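Local coordinates for protein BexL (Amycolatopsis orientalis, PDB 4XRW) that probably acts as a di-domain aromatase/cyclase, shaping a polyketide chain into aromatic rings in the type II polyketide pathway to BE-7585A, at residues A42-W47 against V57-R62; V125-A130 against T150-E155; H129-V134 against G139-I144; Y248-T251 against L256-L259; V282-A287 against E304-A309. All blocks are in the same frame, centred on the assembly; numbering follows the deposited sequence.

Contact 1 of 5, residues A42-W47 against V57-R62; sequences AEVANW and VDHVER
Val44 and Val57 pack branch against branch where the 3-10 turn 44-46 meets strand 54-59, a small worked case of a loop seated on the outermost strand of a sheet. The tight part is wholly apolar. Val57 CG1 lies 3.6 Å from Val44 CB, the two side chains crossing at about a right angle. The other branch of Val57 is directed to the indole: CG2 comes obliquely to the six-membered ring of Trp47, 3.5 Å from Trp47 CE3. With chi1 at -171°, Val57 holds CG1 anti to its own N and CG2 beside it, which divides the two methyls between two partners. Trp47 also carries Val44 CG1 over one face, toward the rim of the ring, so three side chains interlock. A bound MES molecule, probably from the crystallisation liquor, lies beside the indole.

The other side is looser: instead of direct contact a water bridges the backbones, donating to Val44 O at 2.8 Å and accepting from Val57 N at 3.0 Å. At the partly exposed end, His59 offers only CE1, 4.2 Å from Val44 CG2, while its NE2 is bonded to Glu67.

Beyond the pair, Trp47 NE1 bonds back to Val41 O in helix 34-42, and its ring meets Phe51 edge-to-face. Trp47 further touches Ile71 of strand 67-73 and Arg86 of strand 80-89.

Contact 2 of 5, residues V125-A130 against T150-E155; sequences VRLLHA and TNSRSE
Leu127 and His129, alternate residues on one face of strand 123-133, meet Ser152 and Glu155 on the long helix 138-166. This is the helix-grip arrangement of the polyketide cyclase family, in which an antiparallel sheet curls round a long helix. Here the helix runs nearly antiparallel to the strand, at 161°, with the axes of the two short segments 10.1 Å apart.

In the first shell, methyl and imidazole groups of the strand face oxygens of the helix. Leu127 CD2 is 3.4 Å from Glu155 OE1, the leucine branch crossing the acid's chain at about a right angle. Glu155 reaches this point with CG anti to its backbone N (chi1 175°) and an extended chain beyond. The hydroxyl of Ser152 approaches the imidazole obliquely, its OG 3.2 Å from His129 CE1.

The next shell fixes these groups. Ser152 OG is hydrogen-bonded to Val148 O one turn back in the helix, which fixes the rotation of the hydroxyl, and His129 also packs on Val148. Leu127 rests against Trp113 of the adjoining strand 106-117. Backbone bonds from Leu127 to His26 and from His129 to Ala24 hold the strand to 22-30. On the far side of the carboxylate, Glu155 OE2 makes a weak hydrogen bond to the morpholine nitrogen of a bound MES.

A water in the plane of the imidazole joins the two sides, 2.8 Å from His129 NE2 and giving a weak, 3.4 Å hydrogen bond to Glu155 OE1.

Contact 3 of 5, residues H129-V134 against G139-I144; sequences HAYRAV and GGLAWI
The phenol of Tyr131 and the side chain of Ile144 lie alongside each other, pointing opposite ways, and the rest of the contact is arranged about this antiparallel pair. Ile144 CG2 approaches the ring obliquely and lies 3.5 Å from Tyr131 CD1. Leu141 meets the same ring differently: its CD1 stands at the edge, near the ring plane, 4.1 Å from Tyr131 CD1. The CB of Tyr131 already points to the helix, and with CG between the backbone N and the carbonyl carbon (chi1 45°) the ring lies beside Ile144.

Two residues further along, Ala133 presents only a methyl to the helix. Its CB is 3.9 Å from Leu141 CB and equally far from Ile144 CD1. The isoleucine therefore spans both strand residues, with CG2 on the tyrosine and CD1 on the alanine. Close approach follows: the short segments of strand 123-133 and helix 138-166 come within 7.6 Å, axis to axis, at 147°, and the CA atoms of Ala133 and Leu141 are 5.2 Å apart.

The polar groups are served from outside the interface. Tyr131 OH bonds to Asp145 on the helix, Arg132 turns its CB away and forms a salt bridge with Asp136 in the connecting turn, and Gly140 N is bonded by Asp137.

The chemistry is thus that of apolar shape-matching, with the phenol hydroxyl tied to the helix it packs on; strand end and helix start are joined by van der Waals contact, and the bonds of Arg132 and Gly140 to Asp136 and Asp137 tie the turn to the ends of the strand and helix.

Contact 4 of 5, residues Y248-T251 against L256-L259; sequences YKQT and LMTL
Lys249 and Leu259 both set CG anti to the backbone N (chi1 168° and 173°), which sends their chains to a common meeting point. The lysine then bends at chi3, -85°, and its CE comes 4.1 Å from Leu259 CD1, the two side chains crossing at about a right angle. Gln250 stays extended, while Met257 bends at chi3 and swings its terminal methyl round. Gln250 OE1 and Met257 CE consequently end 4.0 Å apart, again at roughly a right angle.

These are light touches between side chains, though Lys249 and Met257 are buried, and together they bury only 106 Å². What fixes each group lies largely beyond the pair. The amide of Gln250 is held at both ends, OE1 by His260 ND1 and NE2 by Thr252 O, so the rotation of the amide, and with it the place of OE1 beside the methyl, is set by neighbours in the hairpin. Lys249 NZ is gripped by three carbonyl oxygens, those of Pro48, Pro52 and Thr54, all in the other half of the chain. The ammonium group is thereby well supplied with acceptors, and the methylenes before it are left to pack on the leucine. Met257 in turn lies on Val282 and Val306, and Leu259 on Thr281 and Val283.

The two segments belong to the beta hairpin of strands 245-250 and 257-268. The second strand turns a corner at Thr258, where Thr258 and Leu259 both face Val283, a classic beta bulge. Such a break lets an inner strand of the curved sheet of a helix-grip fold change direction while it stays paired with 274-284.

Contact 5 of 5, residues V282-A287 against E304-A309; sequences VVLNTA and EFVRTA
Strand 274-284 lies against helix 299-326, the nearest CA atoms of the two segments being those of Val282 and Val306, 8.6 Å apart. The setting is the second helix-grip domain, whose long C-terminal helix lies against an antiparallel sheet. One helix residue makes the whole contact from its side: Val306 points at the strand and shares its two methyls between two partners. Its chi1 of 168° places CG1 anti to the backbone N and CG2 beside it, so that the branches diverge toward Val282 and Leu284. With Val282 the side chains meet at a slant, whereas those of Val306 and Leu284 run side by side in opposite senses. The CB of Leu284 is not aimed straight at the helix, and the terminal CD2 makes the contact.

All three residues are buried, yet the join is slight, at 96 Å² over both sides. Other residues fill in round it. Met257 touches both Val282 and Val306, Leu256 also packs on Val306, and Phe173 of strand 172-181 lies against Val282 and Leu284. The helix adds Leu310 to Val282, and backbone bonds to Phe173 and Leu171 keep the strand in the sheet.

Past Leu284 the strand ends, and Thr286 still touches Val299 at the start of the helix. At the contact itself the spacing is even: Val306 CG1 is 4.2 Å from Val282 CG2, and Val306 CG2 is 4.2 Å from Leu284 CD2.

The five contacts divide between two similar domains: contacts 1, 2 and 3 in the first, contacts 4 and 5 in the second. Contacts 2 and 3 share His129 and Ala130 and follow the same strand and helix, their centres 15 Å apart. Contacts 4 and 5 have centres 10 Å apart and touch directly, through Thr258 N to Val283 O at 2.8 Å and Leu256 O to Asn285 N at 2.9 Å, both probable hydrogen bonds. Contacts 1 and 4 approach across the domain boundary, nearest atoms about 5 Å apart. Bound MES near Trp47 of contact 1 and Glu155 of contact 2 may mark a pocket in the first domain.

Contact 1 of 5, residues A42-W47 against V57-R62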
# COMPACT_ATOMS: atom_id res chain seq x y z
N ALA A 42 6.27 -9.58 9.42
CA ALA A 42 6.19 -9.16 10.82
C ALA A 42 6.14 -7.64 10.95
O ALA A 42 5.39 -7.09 11.78
CB ALA A 42 7.36 -9.73 11.61
N GLU A 43 6.92 -6.95 10.12
CA GLU A 43 7.01 -5.49 10.16
C GLU A 43 6.03 -4.85 9.15
O GLU A 43 6.27 -4.84 7.95
CB GLU A 43 8.44 -5.05 9.91
CG GLU A 43 9.41 -5.61 10.98
CD GLU A 43 10.85 -5.10 10.86
OE1 GLU A 43 11.13 -4.25 9.97
OE2 GLU A 43 11.70 -5.55 11.66
N VAL A 44 4.91 -4.35 9.66
CA VAL A 44 3.73 -4.06 8.82
C VAL A 44 3.91 -2.86 7.92
O VAL A 44 3.11 -2.64 7.01
CB VAL A 44 2.47 -3.84 9.70
CG1 VAL A 44 2.27 -5.06 10.61
CG2 VAL A 44 2.57 -2.58 10.52
N ALA A 45 4.93 -2.06 8.16
CA ALA A 45 5.25 -0.98 7.26
C ALA A 45 5.53 -1.57 5.86
O ALA A 45 5.40 -0.88 4.84
CB ALA A 45 6.46 -0.19 7.79
N ASN A 46 5.88 -2.86 5.81
CA ASN A 46 6.20 -3.52 4.54
C ASN A 46 5.00 -4.11 3.80
O ASN A 46 5.12 -4.55 2.66
CB ASN A 46 7.18 -4.66 4.75
CG ASN A 46 8.52 -4.17 5.24
OD1 ASN A 46 9.21 -3.44 4.53
ND2 ASN A 46 8.88 -4.55 6.47
N TRP A 47 3.84 -4.16 4.44
CA TRP A 47 2.74 -4.89 3.82
C TRP A 47 2.34 -4.32 2.47
O TRP A 47 2.06 -5.09 1.58
CB TRP A 47 1.54 -4.93 4.74
CG TRP A 47 1.64 -5.97 5.84
CD1 TRP A 47 2.76 -6.57 6.32
CD2 TRP A 47 0.54 -6.53 6.57
NE1 TRP A 47 2.42 -7.47 7.33
CE2 TRP A 47 1.07 -7.45 7.50
CE3 TRP A 47 -0.84 -6.32 6.53
CZ2 TRP A 47 0.26 -8.15 8.39
CZ3 TRP A 47 -1.64 -7.02 7.40
CH2 TRP A 47 -1.08 -7.92 8.32
N VAL A 57 -1.00 0.03 7.24
CA VAL A 57 -1.25 -0.69 8.47
C VAL A 57 -0.74 0.16 9.60
O VAL A 57 0.37 0.67 9.53
CB VAL A 57 -0.53 -2.08 8.53
CG1 VAL A 57 -1.03 -2.86 9.76
CG2 VAL A 57 -0.75 -2.87 7.27
N ASP A 58 -1.52 0.36 10.65
CA ASP A 58 -0.84 0.92 11.84
C ASP A 58 -1.30 0.23 13.09
O ASP A 58 -2.12 -0.70 13.04
CB ASP A 58 -0.99 2.44 11.93
CG ASP A 58 -2.36 2.89 12.33
OD1 ASP A 58 -3.30 2.08 12.26
OD2 ASP A 58 -2.49 4.08 12.71
N HIS A 59 -0.72 0.62 14.22
CA HIS A 59 -0.97 -0.10 15.45
C HIS A 59 -2.08 0.53 16.26
O HIS A 59 -2.20 1.76 16.34
CB HIS A 59 0.29 -0.18 16.28
CG HIS A 59 1.21 -1.28 15.88
ND1 HIS A 59 2.03 -1.19 14.77
CD2 HIS A 59 1.44 -2.49 16.43
CE1 HIS A 59 2.72 -2.30 14.66
NE2 HIS A 59 2.39 -3.11 15.65
N VAL A 60 -2.89 -0.33 16.85
CA VAL A 60 -3.92 0.04 17.81
C VAL A 60 -3.38 -0.18 19.24
O VAL A 60 -3.64 0.60 20.15
CB VAL A 60 -5.19 -0.78 17.60
CG1 VAL A 60 -6.25 -0.40 18.63
CG2 VAL A 60 -5.73 -0.59 16.17
N GLU A 61 -2.63 -1.25 19.41
CA GLU A 61 -2.08 -1.66 20.69
C GLU A 61 -0.73 -2.28 20.42
O GLU A 61 -0.64 -3.25 19.65
CB GLU A 61 -3.01 -2.68 21.37
CG GLU A 61 -3.48 -2.39 22.76
CD GLU A 61 -4.52 -3.43 23.20
OE1 GLU A 61 -4.11 -4.58 23.49
OE2 GLU A 61 -5.75 -3.11 23.20
N ARG A 62 0.31 -1.75 21.05
CA ARG A 62 1.67 -2.27 20.87
C ARG A 62 2.07 -3.10 22.09
O ARG A 62 1.58 -2.85 23.19
CB ARG A 62 2.66 -1.13 20.65
CG ARG A 62 2.24 -0.14 19.56
CD ARG A 62 3.17 1.06 19.48
NE ARG A 62 2.87 1.88 18.32
CZ ARG A 62 1.81 2.68 18.21
NH1 ARG A 62 0.94 2.78 19.21
NH2 ARG A 62 1.63 3.38 17.10
O HOH W 1 1.90 -0.16 6.34

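Contact 2 of 5, residues V125-A130 against T150-E155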
# COMPACT_ATOMS: atom_id res chain seq x y z
N VAL A 125 7.12 -20.82 2.72
CA VAL A 125 6.15 -20.03 3.46
C VAL A 125 4.87 -20.81 3.54
O VAL A 125 4.28 -21.15 2.53
CB VAL A 125 5.91 -18.67 2.81
CG1 VAL A 125 4.85 -17.87 3.61
CG2 VAL A 125 7.22 -17.91 2.72
N ARG A 126 4.47 -21.11 4.77
CA ARG A 126 3.23 -21.80 5.05
C ARG A 126 2.20 -20.84 5.63
O ARG A 126 2.52 -20.08 6.55
CB ARG A 126 3.49 -22.92 6.05
CG ARG A 126 4.57 -23.88 5.58
CD ARG A 126 4.93 -24.80 6.70
NE ARG A 126 3.78 -25.48 7.28
CZ ARG A 126 3.77 -26.01 8.49
NH1 ARG A 126 4.86 -25.95 9.24
NH2 ARG A 126 2.67 -26.60 8.96
N LEU A 127 0.98 -20.92 5.11
CA LEU A 127 -0.10 -20.06 5.55
C LEU A 127 -1.24 -20.95 5.99
O LEU A 127 -1.85 -21.64 5.17
CB LEU A 127 -0.52 -19.10 4.43
CG LEU A 127 -1.76 -18.25 4.65
CD1 LEU A 127 -1.63 -17.38 5.88
CD2 LEU A 127 -2.04 -17.40 3.40
N LEU A 128 -1.52 -20.95 7.28
CA LEU A 128 -2.57 -21.76 7.87
C LEU A 128 -3.77 -20.92 8.23
O LEU A 128 -3.60 -19.78 8.67
CB LEU A 128 -2.08 -22.44 9.12
CG LEU A 128 -1.02 -23.54 8.96
CD1 LEU A 128 0.30 -23.00 8.42
CD2 LEU A 128 -0.82 -24.21 10.32
N HIS A 129 -4.96 -21.49 8.11
CA HIS A 129 -6.17 -20.84 8.61
C HIS A 129 -6.97 -21.79 9.45
O HIS A 129 -6.96 -23.01 9.24
CB HIS A 129 -7.04 -20.31 7.46
CG HIS A 129 -6.46 -19.12 6.76
ND1 HIS A 129 -5.59 -19.22 5.70
CD2 HIS A 129 -6.62 -17.80 6.99
CE1 HIS A 129 -5.23 -18.02 5.31
NE2 HIS A 129 -5.84 -17.13 6.08
N ALA A 130 -7.70 -21.22 10.40
CA ALA A 130 -8.65 -21.96 11.19
C ALA A 130 -9.91 -21.13 11.23
O ALA A 130 -9.84 -19.96 11.59
CB ALA A 130 -8.10 -22.21 12.58
N THR A 150 -9.31 -19.69 -2.39
CA THR A 150 -9.12 -18.69 -3.43
C THR A 150 -8.20 -17.56 -2.91
O THR A 150 -7.18 -17.22 -3.52
CB THR A 150 -10.49 -18.11 -3.87
OG1 THR A 150 -11.27 -19.15 -4.49
CG2 THR A 150 -10.32 -16.95 -4.84
N ASN A 151 -8.54 -16.99 -1.76
CA ASN A 151 -7.75 -15.88 -1.25
C ASN A 151 -6.33 -16.28 -0.86
O ASN A 151 -5.39 -15.55 -1.16
CB ASN A 151 -8.45 -15.22 -0.06
CG ASN A 151 -7.87 -13.88 0.25
OD1 ASN A 151 -8.12 -12.91 -0.47
ND2 ASN A 151 -7.03 -13.81 1.28
N SER A 152 -6.17 -17.42 -0.20
CA SER A 152 -4.85 -17.87 0.25
C SER A 152 -3.92 -18.13 -0.92
O SER A 152 -2.76 -17.79 -0.86
CB SER A 152 -4.94 -19.13 1.10
OG SER A 152 -5.64 -18.89 2.30
N ARG A 153 -4.44 -18.73 -1.98
CA ARG A 153 -3.60 -19.01 -3.14
C ARG A 153 -3.16 -17.73 -3.84
O ARG A 153 -2.00 -17.62 -4.24
CB ARG A 153 -4.35 -19.91 -4.13
CG ARG A 153 -4.54 -21.33 -3.64
CD ARG A 153 -5.41 -22.11 -4.61
NE ARG A 153 -5.61 -23.47 -4.13
CZ ARG A 153 -4.66 -24.40 -4.13
NH1 ARG A 153 -3.45 -24.13 -4.60
NH2 ARG A 153 -4.92 -25.62 -3.66
N SER A 154 -4.06 -16.77 -3.98
CA SER A 154 -3.72 -15.53 -4.67
C SER A 154 -2.76 -14.71 -3.80
O SER A 154 -1.85 -14.09 -4.32
CB SER A 154 -4.98 -14.74 -5.03
OG SER A 154 -5.74 -14.41 -3.89
N GLU A 155 -2.96 -14.72 -2.48
CA GLU A 155 -2.10 -14.00 -1.56
C GLU A 155 -0.68 -14.55 -1.59
O GLU A 155 0.28 -13.79 -1.62
CB GLU A 155 -2.67 -14.08 -0.14
CG GLU A 155 -1.83 -13.48 0.93
CD GLU A 155 -2.61 -13.23 2.22
OE1 GLU A 155 -2.93 -14.20 2.94
OE2 GLU A 155 -2.90 -12.04 2.49
O HOH W 2 -5.18 -14.47 5.49

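Contact 3 of 5, residues H129-V134 against G139-I144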
# COMPACT_ATOMS: atom_id res chain seq x y z
N HIS A 129 -4.96 -21.49 8.11
CA HIS A 129 -6.17 -20.84 8.61
C HIS A 129 -6.97 -21.79 9.45
O HIS A 129 -6.96 -23.01 9.24
CB HIS A 129 -7.04 -20.31 7.46
CG HIS A 129 -6.46 -19.12 6.76
ND1 HIS A 129 -5.59 -19.22 5.70
CD2 HIS A 129 -6.62 -17.80 6.99
CE1 HIS A 129 -5.23 -18.02 5.31
NE2 HIS A 129 -5.84 -17.13 6.08
N ALA A 130 -7.70 -21.22 10.40
CA ALA A 130 -8.65 -21.96 11.19
C ALA A 130 -9.91 -21.13 11.23
O ALA A 130 -9.84 -19.96 11.59
CB ALA A 130 -8.10 -22.21 12.58
N TYR A 131 -11.05 -21.71 10.87
CA TYR A 131 -12.27 -20.93 10.84
C TYR A 131 -13.50 -21.75 11.13
O TYR A 131 -13.50 -22.98 11.02
CB TYR A 131 -12.44 -20.27 9.47
CG TYR A 131 -12.14 -21.20 8.34
CD1 TYR A 131 -13.14 -21.92 7.72
CD2 TYR A 131 -10.84 -21.37 7.92
CE1 TYR A 131 -12.84 -22.79 6.67
CE2 TYR A 131 -10.54 -22.21 6.91
CZ TYR A 131 -11.52 -22.93 6.29
OH TYR A 131 -11.14 -23.76 5.28
N ARG A 132 -14.56 -21.04 11.49
CA ARG A 132 -15.85 -21.68 11.54
C ARG A 132 -16.95 -20.72 11.17
O ARG A 132 -16.78 -19.50 11.15
CB ARG A 132 -16.11 -22.30 12.92
CG ARG A 132 -15.84 -21.43 14.11
CD ARG A 132 -16.21 -22.19 15.40
NE ARG A 132 -17.62 -22.57 15.40
CZ ARG A 132 -18.34 -22.85 16.48
NH1 ARG A 132 -17.80 -22.78 17.69
NH2 ARG A 132 -19.62 -23.19 16.34
N ALA A 133 -18.08 -21.31 10.84
CA ALA A 133 -19.23 -20.59 10.37
C ALA A 133 -20.16 -20.34 11.56
O ALA A 133 -20.14 -21.09 12.54
CB ALA A 133 -19.95 -21.38 9.25
N VAL A 134 -20.99 -19.31 11.46
CA VAL A 134 -21.93 -18.99 12.52
C VAL A 134 -22.93 -20.15 12.60
O VAL A 134 -23.51 -20.53 11.60
CB VAL A 134 -22.62 -17.65 12.27
CG1 VAL A 134 -23.74 -17.43 13.27
CG2 VAL A 134 -21.61 -16.49 12.32
N GLY A 139 -23.62 -24.99 4.61
CA GLY A 139 -23.52 -24.20 3.39
C GLY A 139 -22.57 -23.01 3.53
O GLY A 139 -21.67 -22.79 2.69
N GLY A 140 -22.77 -22.24 4.59
CA GLY A 140 -21.90 -21.09 4.86
C GLY A 140 -20.46 -21.52 5.02
O GLY A 140 -19.51 -20.84 4.58
N LEU A 141 -20.28 -22.67 5.66
CA LEU A 141 -18.95 -23.17 5.92
C LEU A 141 -18.24 -23.56 4.61
O LEU A 141 -17.06 -23.30 4.44
CB LEU A 141 -19.00 -24.34 6.91
CG LEU A 141 -17.66 -24.88 7.43
CD1 LEU A 141 -16.81 -23.81 8.07
CD2 LEU A 141 -17.89 -26.00 8.42
N ALA A 142 -18.98 -24.12 3.67
CA ALA A 142 -18.43 -24.43 2.33
C ALA A 142 -18.02 -23.18 1.57
O ALA A 142 -17.01 -23.14 0.86
CB ALA A 142 -19.47 -25.19 1.52
N TRP A 143 -18.87 -22.17 1.67
CA TRP A 143 -18.60 -20.87 1.08
C TRP A 143 -17.31 -20.28 1.65
O TRP A 143 -16.46 -19.76 0.90
CB TRP A 143 -19.78 -19.98 1.36
CG TRP A 143 -19.74 -18.72 0.70
CD1 TRP A 143 -20.31 -18.42 -0.49
CD2 TRP A 143 -19.12 -17.53 1.16
NE1 TRP A 143 -20.10 -17.10 -0.79
CE2 TRP A 143 -19.36 -16.53 0.20
CE3 TRP A 143 -18.40 -17.20 2.31
CZ2 TRP A 143 -18.90 -15.23 0.34
CZ3 TRP A 143 -17.92 -15.91 2.45
CH2 TRP A 143 -18.17 -14.94 1.46
N ILE A 144 -17.16 -20.33 2.97
CA ILE A 144 -15.94 -19.83 3.58
C ILE A 144 -14.75 -20.61 3.08
O ILE A 144 -13.71 -20.06 2.80
CB ILE A 144 -15.97 -19.93 5.13
CG1 ILE A 144 -17.10 -19.10 5.67
CG2 ILE A 144 -14.65 -19.49 5.73
CD1 ILE A 144 -17.40 -19.40 7.12

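Contact 4 of 5, residues Y248-T251 against L256-L259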
# COMPACT_ATOMS: atom_id res chain seq x y z
N TYR A 248 -1.01 6.58 0.63
CA TYR A 248 -1.78 6.13 -0.53
C TYR A 248 -1.09 5.05 -1.32
O TYR A 248 0.12 4.79 -1.15
CB TYR A 248 -2.14 7.31 -1.45
CG TYR A 248 -0.95 8.01 -2.08
CD1 TYR A 248 -0.52 7.67 -3.35
CD2 TYR A 248 -0.27 9.02 -1.40
CE1 TYR A 248 0.56 8.33 -3.95
CE2 TYR A 248 0.81 9.68 -1.98
CZ TYR A 248 1.22 9.31 -3.25
OH TYR A 248 2.29 9.94 -3.85
N LYS A 249 -1.90 4.39 -2.14
CA LYS A 249 -1.43 3.40 -3.08
C LYS A 249 -2.13 3.61 -4.40
O LYS A 249 -3.37 3.80 -4.42
CB LYS A 249 -1.69 1.96 -2.58
CG LYS A 249 -1.47 0.91 -3.66
CD LYS A 249 -1.56 -0.51 -3.11
CE LYS A 249 -0.26 -1.00 -2.51
NZ LYS A 249 -0.32 -2.45 -2.05
N GLN A 250 -1.36 3.58 -5.48
CA GLN A 250 -1.91 3.68 -6.82
C GLN A 250 -2.48 2.34 -7.24
O GLN A 250 -1.80 1.31 -7.21
CB GLN A 250 -0.85 4.15 -7.83
CG GLN A 250 -1.41 4.49 -9.16
CD GLN A 250 -0.43 5.22 -10.09
OE1 GLN A 250 0.45 5.93 -9.63
NE2 GLN A 250 -0.61 5.08 -11.39
N THR A 251 -3.75 2.33 -7.63
CA THR A 251 -4.40 1.06 -7.96
C THR A 251 -4.52 0.78 -9.45
O THR A 251 -4.77 -0.37 -9.84
CB THR A 251 -5.79 1.01 -7.33
OG1 THR A 251 -6.50 2.18 -7.71
CG2 THR A 251 -5.66 0.94 -5.80
N LEU A 256 5.20 0.71 -16.72
CA LEU A 256 6.55 0.69 -16.09
C LEU A 256 6.61 0.40 -14.60
O LEU A 256 7.70 0.19 -14.06
CB LEU A 256 7.27 2.03 -16.30
CG LEU A 256 7.87 2.43 -17.65
CD1 LEU A 256 8.73 3.67 -17.45
CD2 LEU A 256 8.69 1.28 -18.27
N MET A 257 5.47 0.42 -13.91
CA MET A 257 5.46 0.22 -12.47
C MET A 257 4.63 -0.99 -12.10
O MET A 257 3.51 -1.18 -12.59
CB MET A 257 4.93 1.48 -11.73
CG MET A 257 5.72 2.76 -11.94
SD MET A 257 5.18 4.13 -10.89
CE MET A 257 3.58 4.38 -11.57
N THR A 258 5.19 -1.83 -11.25
CA THR A 258 4.43 -2.91 -10.65
C THR A 258 3.84 -2.47 -9.31
O THR A 258 2.87 -3.07 -8.85
CB THR A 258 5.30 -4.15 -10.42
OG1 THR A 258 6.41 -3.78 -9.62
CG2 THR A 258 5.79 -4.67 -11.72
N LEU A 259 4.42 -1.44 -8.70
CA LEU A 259 3.90 -0.89 -7.46
C LEU A 259 4.22 0.58 -7.39
O LEU A 259 5.29 1.01 -7.81
CB LEU A 259 4.50 -1.61 -6.24
CG LEU A 259 4.15 -0.97 -4.88
CD1 LEU A 259 3.44 -1.94 -3.98
CD2 LEU A 259 5.37 -0.37 -4.20

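Contact 5 of 5, residues V282-A287 against E304-A309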
# COMPACT_ATOMS: atom_id res chain seq x y z
N VAL A 282 8.57 2.98 -5.37
CA VAL A 282 8.25 2.39 -6.64
C VAL A 282 8.94 1.04 -6.81
O VAL A 282 10.09 0.89 -6.40
CB VAL A 282 8.68 3.29 -7.82
CG1 VAL A 282 8.36 2.63 -9.15
CG2 VAL A 282 7.97 4.64 -7.75
N VAL A 283 8.23 0.09 -7.39
CA VAL A 283 8.83 -1.13 -7.95
C VAL A 283 8.65 -1.11 -9.45
O VAL A 283 7.54 -0.97 -9.96
CB VAL A 283 8.21 -2.42 -7.36
CG1 VAL A 283 8.89 -3.66 -7.97
CG2 VAL A 283 8.32 -2.44 -5.86
N LEU A 284 9.75 -1.27 -10.19
CA LEU A 284 9.67 -1.26 -11.65
C LEU A 284 9.20 -2.57 -12.26
O LEU A 284 9.37 -3.65 -11.69
CB LEU A 284 11.03 -0.90 -12.24
CG LEU A 284 11.52 0.50 -11.98
CD1 LEU A 284 12.96 0.65 -12.48
CD2 LEU A 284 10.62 1.48 -12.66
N ASN A 285 8.58 -2.45 -13.43
CA ASN A 285 8.15 -3.58 -14.22
C ASN A 285 9.15 -3.65 -15.36
O ASN A 285 9.11 -2.83 -16.28
CB ASN A 285 6.72 -3.37 -14.75
CG ASN A 285 6.13 -4.60 -15.38
OD1 ASN A 285 6.83 -5.56 -15.67
ND2 ASN A 285 4.82 -4.57 -15.60
N THR A 286 10.08 -4.59 -15.29
CA THR A 286 11.15 -4.62 -16.28
C THR A 286 10.64 -5.14 -17.62
O THR A 286 11.22 -4.85 -18.65
CB THR A 286 12.33 -5.50 -15.80
OG1 THR A 286 11.85 -6.82 -15.52
CG2 THR A 286 12.93 -4.92 -14.53
N ALA A 287 9.54 -5.89 -17.62
CA ALA A 287 9.02 -6.52 -18.83
C ALA A 287 8.61 -5.52 -19.90
O ALA A 287 8.55 -5.85 -21.09
CB ALA A 287 7.82 -7.41 -18.51
N GLU A 304 15.05 6.69 -13.52
CA GLU A 304 15.12 8.15 -13.55
C GLU A 304 13.91 8.74 -14.26
O GLU A 304 13.42 9.80 -13.88
CB GLU A 304 16.42 8.61 -14.22
CG GLU A 304 17.65 8.43 -13.32
CD GLU A 304 17.51 9.09 -11.96
OE1 GLU A 304 17.72 10.32 -11.86
OE2 GLU A 304 17.18 8.38 -10.97
N PHE A 305 13.39 8.04 -15.26
CA PHE A 305 12.23 8.54 -15.99
C PHE A 305 11.06 8.63 -15.03
O PHE A 305 10.36 9.65 -14.94
CB PHE A 305 11.92 7.62 -17.16
CG PHE A 305 10.68 7.99 -17.94
CD1 PHE A 305 10.74 8.92 -18.95
CD2 PHE A 305 9.48 7.36 -17.68
CE1 PHE A 305 9.61 9.24 -19.69
CE2 PHE A 305 8.35 7.67 -18.42
CZ PHE A 305 8.42 8.61 -19.42
N VAL A 306 10.86 7.55 -14.29
CA VAL A 306 9.75 7.48 -13.36
C VAL A 306 9.98 8.48 -12.22
O VAL A 306 9.07 9.22 -11.88
CB VAL A 306 9.56 6.03 -12.81
CG1 VAL A 306 8.62 6.01 -11.65
CG2 VAL A 306 9.02 5.12 -13.91
N ARG A 307 11.20 8.50 -11.68
CA ARG A 307 11.54 9.36 -10.56
C ARG A 307 11.35 10.83 -10.89
O ARG A 307 10.86 11.59 -10.06
CB ARG A 307 12.97 9.15 -10.10
CG ARG A 307 13.33 10.02 -8.89
CD ARG A 307 14.80 9.99 -8.51
NE ARG A 307 15.03 10.88 -7.37
CZ ARG A 307 15.69 10.56 -6.26
NH1 ARG A 307 16.23 9.35 -6.11
NH2 ARG A 307 15.82 11.45 -5.28
N THR A 308 11.74 11.24 -12.09
CA THR A 308 11.56 12.66 -12.42
C THR A 308 10.09 13.01 -12.62
O THR A 308 9.66 14.06 -12.16
CB THR A 308 12.36 13.08 -13.68
OG1 THR A 308 11.96 12.32 -14.82
CG2 THR A 308 13.85 12.92 -13.41
N ALA A 309 9.31 12.16 -13.28
CA ALA A 309 7.90 12.45 -13.48
C ALA A 309 7.18 12.62 -12.12
O ALA A 309 6.49 13.60 -11.90
CB ALA A 309 7.24 11.37 -14.31